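Local coordinates for leucyl-tRNA synthetase (Giardia intestinalis, PDB 3PZ6), which probably charges tRNA(Leu) with leucine using ATP, and is represented here by its CP1 editing domain, the part responsible for aminoacyl-tRNA deacylation, at residues I117-E121 against H122-N126; Y212-V216 against G217-E221. The protein carries 2 engineered substitutions. All coordinates share one frame; numbering follows the deposited sequence.

Contact 1 (I117-E121 against H122-N126)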
ATOM      1  N   ILE A 117     -12.064   1.763   7.671  1.00 36.88           N
ATOM      2  CA  ILE A 117     -11.169   2.059   6.555  1.00 36.17           C
ATOM      3  C   ILE A 117     -10.915   3.553   6.408  1.00 39.13           C
ATOM      4  O   ILE A 117     -11.768   4.375   6.741  1.00 41.72           O
ATOM      5  CB  ILE A 117     -11.654   1.473   5.208  1.00 35.73           C
ATOM      6  CG1 ILE A 117     -13.028   2.025   4.841  1.00 36.39           C
ATOM      7  CG2 ILE A 117     -11.659  -0.045   5.254  1.00 38.12           C
ATOM      8  CD1 ILE A 117     -13.265   2.089   3.367  1.00 38.03           C
ATOM      9  N   ILE A 118      -9.725   3.889   5.921  1.00 37.59           N
ATOM     10  CA  ILE A 118      -9.369   5.269   5.641  1.00 28.77           C
ATOM     11  C   ILE A 118      -9.220   5.415   4.137  1.00 33.31           C
ATOM     12  O   ILE A 118      -8.406   4.731   3.514  1.00 35.17           O
ATOM     13  CB  ILE A 118      -8.079   5.695   6.370  1.00 29.27           C
ATOM     14  CG1 ILE A 118      -8.236   5.505   7.881  1.00 23.43           C
ATOM     15  CG2 ILE A 118      -7.745   7.150   6.054  1.00 34.17           C
ATOM     16  CD1 ILE A 118      -6.942   5.511   8.640  1.00 27.46           C
ATOM     17  N   VAL A 119     -10.040   6.290   3.562  1.00 34.10           N
ATOM     18  CA  VAL A 119     -10.057   6.543   2.122  1.00 31.79           C
ATOM     19  C   VAL A 119     -10.353   8.009   1.840  1.00 33.57           C
ATOM     20  O   VAL A 119     -10.632   8.783   2.756  1.00 35.65           O
ATOM     21  CB  VAL A 119     -11.118   5.675   1.379  1.00 32.55           C
ATOM     22  CG1 VAL A 119     -10.598   4.278   1.124  1.00 32.32           C
ATOM     23  CG2 VAL A 119     -12.438   5.638   2.144  1.00 33.56           C
ATOM     24  N   SER A 120     -10.287   8.379   0.566  1.00 34.83           N
ATOM     25  CA  SER A 120     -10.797   9.661   0.106  1.00 34.95           C
ATOM     26  C   SER A 120     -12.318   9.642   0.185  1.00 41.36           C
ATOM     27  O   SER A 120     -12.932   8.571   0.150  1.00 42.99           O
ATOM     28  CB  SER A 120     -10.363   9.917  -1.333  1.00 40.11           C
ATOM     29  OG  SER A 120     -10.966   8.986  -2.218  1.00 41.77           O
ATOM     30  N   GLU A 121     -12.914  10.829   0.291  1.00 45.25           N
ATOM     31  CA  GLU A 121     -14.368  10.984   0.333  1.00 42.98           C
ATOM     32  C   GLU A 121     -14.993  10.487  -0.967  1.00 48.68           C
ATOM     33  O   GLU A 121     -16.051   9.851  -0.954  1.00 49.56           O
ATOM     34  CB  GLU A 121     -14.745  12.445   0.583  1.00 50.91           C
ATOM     35  CG  GLU A 121     -16.186  12.644   1.030  1.00 57.15           C
ATOM     36  CD  GLU A 121     -16.571  14.107   1.135  1.00 66.98           C
ATOM     37  OE1 GLU A 121     -17.334  14.579   0.263  1.00 62.08           O
ATOM     38  OE2 GLU A 121     -16.107  14.786   2.078  1.00 61.75           O
ATOM     39  N   HIS A 122     -14.317  10.772  -2.077  1.00 40.44           N
ATOM     40  CA  HIS A 122     -14.694  10.268  -3.389  1.00 42.91           C
ATOM     41  C   HIS A 122     -14.909   8.754  -3.373  1.00 52.18           C
ATOM     42  O   HIS A 122     -15.923   8.264  -3.876  1.00 59.48           O
ATOM     43  CB  HIS A 122     -13.619  10.637  -4.411  1.00 49.33           C
ATOM     44  CG  HIS A 122     -13.971  10.278  -5.821  1.00 62.25           C
ATOM     45  ND1 HIS A 122     -13.606   9.080  -6.398  1.00 58.39           N
ATOM     46  CD2 HIS A 122     -14.649  10.964  -6.773  1.00 59.43           C
ATOM     47  CE1 HIS A 122     -14.043   9.043  -7.643  1.00 57.58           C
ATOM     48  NE2 HIS A 122     -14.678  10.173  -7.896  1.00 59.11           N
ATOM     49  N   ALA A 123     -13.958   8.025  -2.790  1.00 50.92           N
ATOM     50  CA  ALA A 123     -14.023   6.567  -2.710  1.00 50.17           C
ATOM     51  C   ALA A 123     -15.141   6.096  -1.791  1.00 50.44           C
ATOM     52  O   ALA A 123     -15.844   5.147  -2.118  1.00 53.39           O
ATOM     53  CB  ALA A 123     -12.688   5.993  -2.260  1.00 45.10           C
ATOM     54  N   ALA A 124     -15.301   6.771  -0.651  1.00 53.40           N
ATOM     55  CA  ALA A 124     -16.329   6.432   0.340  1.00 52.76           C
ATOM     56  C   ALA A 124     -17.745   6.638  -0.197  1.00 59.91           C
ATOM     57  O   ALA A 124     -18.646   5.856   0.105  1.00 58.81           O
ATOM     58  CB  ALA A 124     -16.124   7.234   1.611  1.00 49.59           C
ATOM     59  N   VAL A 125     -17.929   7.696  -0.986  1.00 55.27           N
ATOM     60  CA  VAL A 125     -19.197   7.957  -1.666  1.00 57.68           C
ATOM     61  C   VAL A 125     -19.488   6.849  -2.690  1.00 62.51           C
ATOM     62  O   VAL A 125     -20.574   6.264  -2.681  1.00 63.45           O
ATOM     63  CB  VAL A 125     -19.220   9.373  -2.335  1.00 64.13           C
ATOM     64  CG1 VAL A 125     -20.382   9.507  -3.327  1.00 58.00           C
ATOM     65  CG2 VAL A 125     -19.284  10.482  -1.275  1.00 51.39           C
ATOM     66  N   ASN A 126     -18.506   6.554  -3.544  1.00 58.66           N
ATOM     67  CA  ASN A 126     -18.643   5.527  -4.583  1.00 54.61           C
ATOM     68  C   ASN A 126     -18.806   4.128  -3.991  1.00 55.85           C
ATOM     69  O   ASN A 126     -19.186   3.187  -4.689  1.00 57.72           O
ATOM     70  CB  ASN A 126     -17.455   5.572  -5.540  1.00 49.56           C
TER
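S120 and A123 meet where strand 115-120 gives way to helix 121-128, S120 OG accepting from A123 N at 3.2 Å with an N-H...O angle of 154°. A first torsion of 66° sets OG between the backbone N and the carbonyl carbon, turned to face that amide. The hydroxyl has two partners, the amide of A123 and, through a weak hydrogen bond, T181 O. This is a serine N-cap: the side chain satisfies an amide that has no preceding helical carbonyl to bond to. The regular ladder starts at once, S120 O accepting from A124 N at 3.1 Å and E121 O from V125 N at 2.9 Å. One step on, H122 O accepts from N126 N at 3.1 Å. V119, the residue before the cap, packs against the first turn of the helix: its CB lies 4.0 Å from A123 CB, and its CG2 4.1 Å from A124 CB. Y109 of the neighbouring strand 105-110 also touches V119, E121 and A124. Short segments of strand and helix run at 107° to each other.

Contact 2 (Y212-V216 against G217-E221)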
ATOM      1  N   TYR A 212      10.021  15.718   3.692  1.00 19.45           N
ATOM      2  CA  TYR A 212       8.916  14.981   4.309  1.00 21.26           C
ATOM      3  C   TYR A 212       9.333  14.216   5.569  1.00 25.86           C
ATOM      4  O   TYR A 212       8.532  13.471   6.137  1.00 26.35           O
ATOM      5  CB  TYR A 212       8.271  14.022   3.295  1.00 17.22           C
ATOM      6  CG  TYR A 212       7.524  14.724   2.186  1.00 18.79           C
ATOM      7  CD1 TYR A 212       6.401  15.499   2.470  1.00 18.09           C
ATOM      8  CD2 TYR A 212       7.935  14.613   0.856  1.00 18.64           C
ATOM      9  CE1 TYR A 212       5.698  16.143   1.475  1.00 24.07           C
ATOM     10  CE2 TYR A 212       7.243  15.261  -0.162  1.00 21.94           C
ATOM     11  CZ  TYR A 212       6.118  16.026   0.155  1.00 30.83           C
ATOM     12  OH  TYR A 212       5.404  16.694  -0.824  1.00 33.11           O
ATOM     13  N   GLY A 213      10.585  14.395   5.990  1.00 23.79           N
ATOM     14  CA  GLY A 213      11.072  13.838   7.251  1.00 23.81           C
ATOM     15  C   GLY A 213      11.326  12.346   7.223  1.00 25.41           C
ATOM     16  O   GLY A 213      11.223  11.672   8.255  1.00 25.73           O
ATOM     17  N   VAL A 214      11.664  11.833   6.042  1.00 24.67           N
ATOM     18  CA  VAL A 214      11.830  10.402   5.835  1.00 23.52           C
ATOM     19  C   VAL A 214      13.150   9.961   6.419  1.00 27.41           C
ATOM     20  O   VAL A 214      14.197  10.501   6.066  1.00 32.10           O
ATOM     21  CB  VAL A 214      11.787  10.011   4.316  1.00 26.21           C
ATOM     22  CG1 VAL A 214      11.962   8.510   4.130  1.00 20.68           C
ATOM     23  CG2 VAL A 214      10.490  10.456   3.675  1.00 25.35           C
ATOM     24  N   ASP A 215      13.094   8.986   7.321  1.00 32.39           N
ATOM     25  CA  ASP A 215      14.281   8.239   7.714  1.00 30.37           C
ATOM     26  C   ASP A 215      14.504   7.162   6.641  1.00 30.33           C
ATOM     27  O   ASP A 215      13.838   6.113   6.647  1.00 27.07           O
ATOM     28  CB  ASP A 215      14.094   7.615   9.106  1.00 29.11           C
ATOM     29  CG  ASP A 215      15.360   6.923   9.630  1.00 37.40           C
ATOM     30  OD1 ASP A 215      16.102   6.280   8.841  1.00 39.67           O
ATOM     31  OD2 ASP A 215      15.614   7.013  10.853  1.00 40.75           O
ATOM     32  N   VAL A 216      15.436   7.425   5.726  1.00 23.77           N
ATOM     33  CA  VAL A 216      15.632   6.545   4.569  1.00 25.85           C
ATOM     34  C   VAL A 216      16.103   5.144   4.964  1.00 26.46           C
ATOM     35  O   VAL A 216      15.547   4.152   4.486  1.00 23.69           O
ATOM     36  CB  VAL A 216      16.540   7.196   3.482  1.00 33.22           C
ATOM     37  CG1 VAL A 216      16.791   6.241   2.312  1.00 30.26           C
ATOM     38  CG2 VAL A 216      15.899   8.479   2.964  1.00 26.48           C
ATOM     39  N   GLY A 217      17.088   5.070   5.862  1.00 26.50           N
ATOM     40  CA  GLY A 217      17.659   3.797   6.317  1.00 22.51           C
ATOM     41  C   GLY A 217      16.706   2.856   7.039  1.00 25.58           C
ATOM     42  O   GLY A 217      16.933   1.650   7.091  1.00 24.49           O
ATOM     43  N   LEU A 218      15.637   3.410   7.599  1.00 27.08           N
ATOM     44  CA  LEU A 218      14.619   2.632   8.304  1.00 20.39           C
ATOM     45  C   LEU A 218      13.396   2.364   7.428  1.00 23.07           C
ATOM     46  O   LEU A 218      12.759   1.331   7.561  1.00 24.92           O
ATOM     47  CB  LEU A 218      14.188   3.366   9.578  1.00 23.12           C
ATOM     48  CG  LEU A 218      13.078   2.777  10.462  1.00 38.43           C
ATOM     49  CD1 LEU A 218      13.573   1.567  11.259  1.00 34.04           C
ATOM     50  CD2 LEU A 218      12.470   3.838  11.401  1.00 35.35           C
ATOM     51  N   MET A 219      13.082   3.289   6.524  1.00 23.96           N
ATOM     52  CA  MET A 219      11.816   3.249   5.806  1.00 19.40           C
ATOM     53  C   MET A 219      11.880   2.764   4.350  1.00 17.78           C
ATOM     54  O   MET A 219      10.851   2.437   3.769  1.00 21.05           O
ATOM     55  CB  MET A 219      11.116   4.612   5.901  1.00 24.01           C
ATOM     56  CG  MET A 219      10.877   5.090   7.330  1.00 20.93           C
ATOM     57  SD  MET A 219      10.124   6.722   7.384  1.00 26.24           S
ATOM     58  CE  MET A 219       9.967   7.021   9.155  1.00 20.15           C
ATOM     59  N   LEU A 220      13.078   2.692   3.777  1.00 22.76           N
ATOM     60  CA  LEU A 220      13.245   2.304   2.368  1.00 22.08           C
ATOM     61  C   LEU A 220      14.320   1.261   2.106  1.00 22.48           C
ATOM     62  O   LEU A 220      14.073   0.293   1.389  1.00 27.39           O
ATOM     63  CB  LEU A 220      13.517   3.524   1.486  1.00 22.78           C
ATOM     64  CG  LEU A 220      12.325   4.352   1.035  1.00 20.95           C
ATOM     65  CD1 LEU A 220      12.722   5.082  -0.206  1.00 28.94           C
ATOM     66  CD2 LEU A 220      11.161   3.439   0.719  1.00 32.17           C
ATOM     67  N   GLU A 221      15.508   1.469   2.669  1.00 21.63           N
ATOM     68  CA  GLU A 221      16.642   0.551   2.503  1.00 21.73           C
ATOM     69  C   GLU A 221      16.365  -0.925   2.832  1.00 24.35           C
ATOM     70  O   GLU A 221      16.867  -1.801   2.133  1.00 27.82           O
ATOM     71  CB  GLU A 221      17.859   1.054   3.280  1.00 25.87           C
ATOM     72  CG  GLU A 221      18.590   2.199   2.570  1.00 33.62           C
ATOM     73  CD  GLU A 221      19.706   2.826   3.400  1.00 43.67           C
ATOM     74  OE1 GLU A 221      20.163   2.199   4.395  1.00 44.99           O
ATOM     75  OE2 GLU A 221      20.128   3.955   3.043  1.00 32.85           O
TER
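At D215 the chain folds into the single-turn helix 216-219, D215 O accepting from M219 N at 2.9 Å, and V216 O then closes the turn with two donors. L220 N reaches V216 O at 3.0 Å and E221 N at 3.2 Å, the latter nearly straight at 170°; they approach from opposite faces of the carbonyl plane. L220 is the first residue to leave helical phi/psi. Upstream, G213, with positive phi, finishes helix 208-211 in a Schellman motif, and V214 carries the chain between the two helices. D215 is the N-cap: its OD1 accepts from L218 N at 3.2 Å, met from above the carboxylate plane, about 50° out of it. The carboxylate comes back over the first turn because CG stands anti to the backbone N (chi1 -175°), and it also rests against L218 CB, 3.6 Å from OD1. M219, extended beyond CG, runs back along D215, and its SD touches V214 CG1 at 4.1 Å. V214 and M219 both lean on L154, while L220 meets I201 and its carbonyl oxygen is hydrogen-bonded to Y198 OH. Because D215 OD1 accepts from the L218 amide at the positive end of the helix dipole, its carboxylate would be expected to favour the ionised form.

In the fold
Contacts 1 and 2 both contain a capped helix start, with a serine at 117-126 and an aspartate at 212-221, and contact 2 also contains the helix end; they sit far apart in the domain. Their centres are 28 Å apart, each about 16 Å from the centre of the chain, and their nearest atoms come no closer than about 17 Å. What joins them is the large mixed sheet: contact 1 grows out of its strand 115-120, whereas contact 2 lies against its strand 167-171 through F168 and L170. The chain following that strand reaches both, E173 binding Y212 of the second and T181 meeting the cap of the first. With no ligand marking the editing pocket, neither can be tied to it.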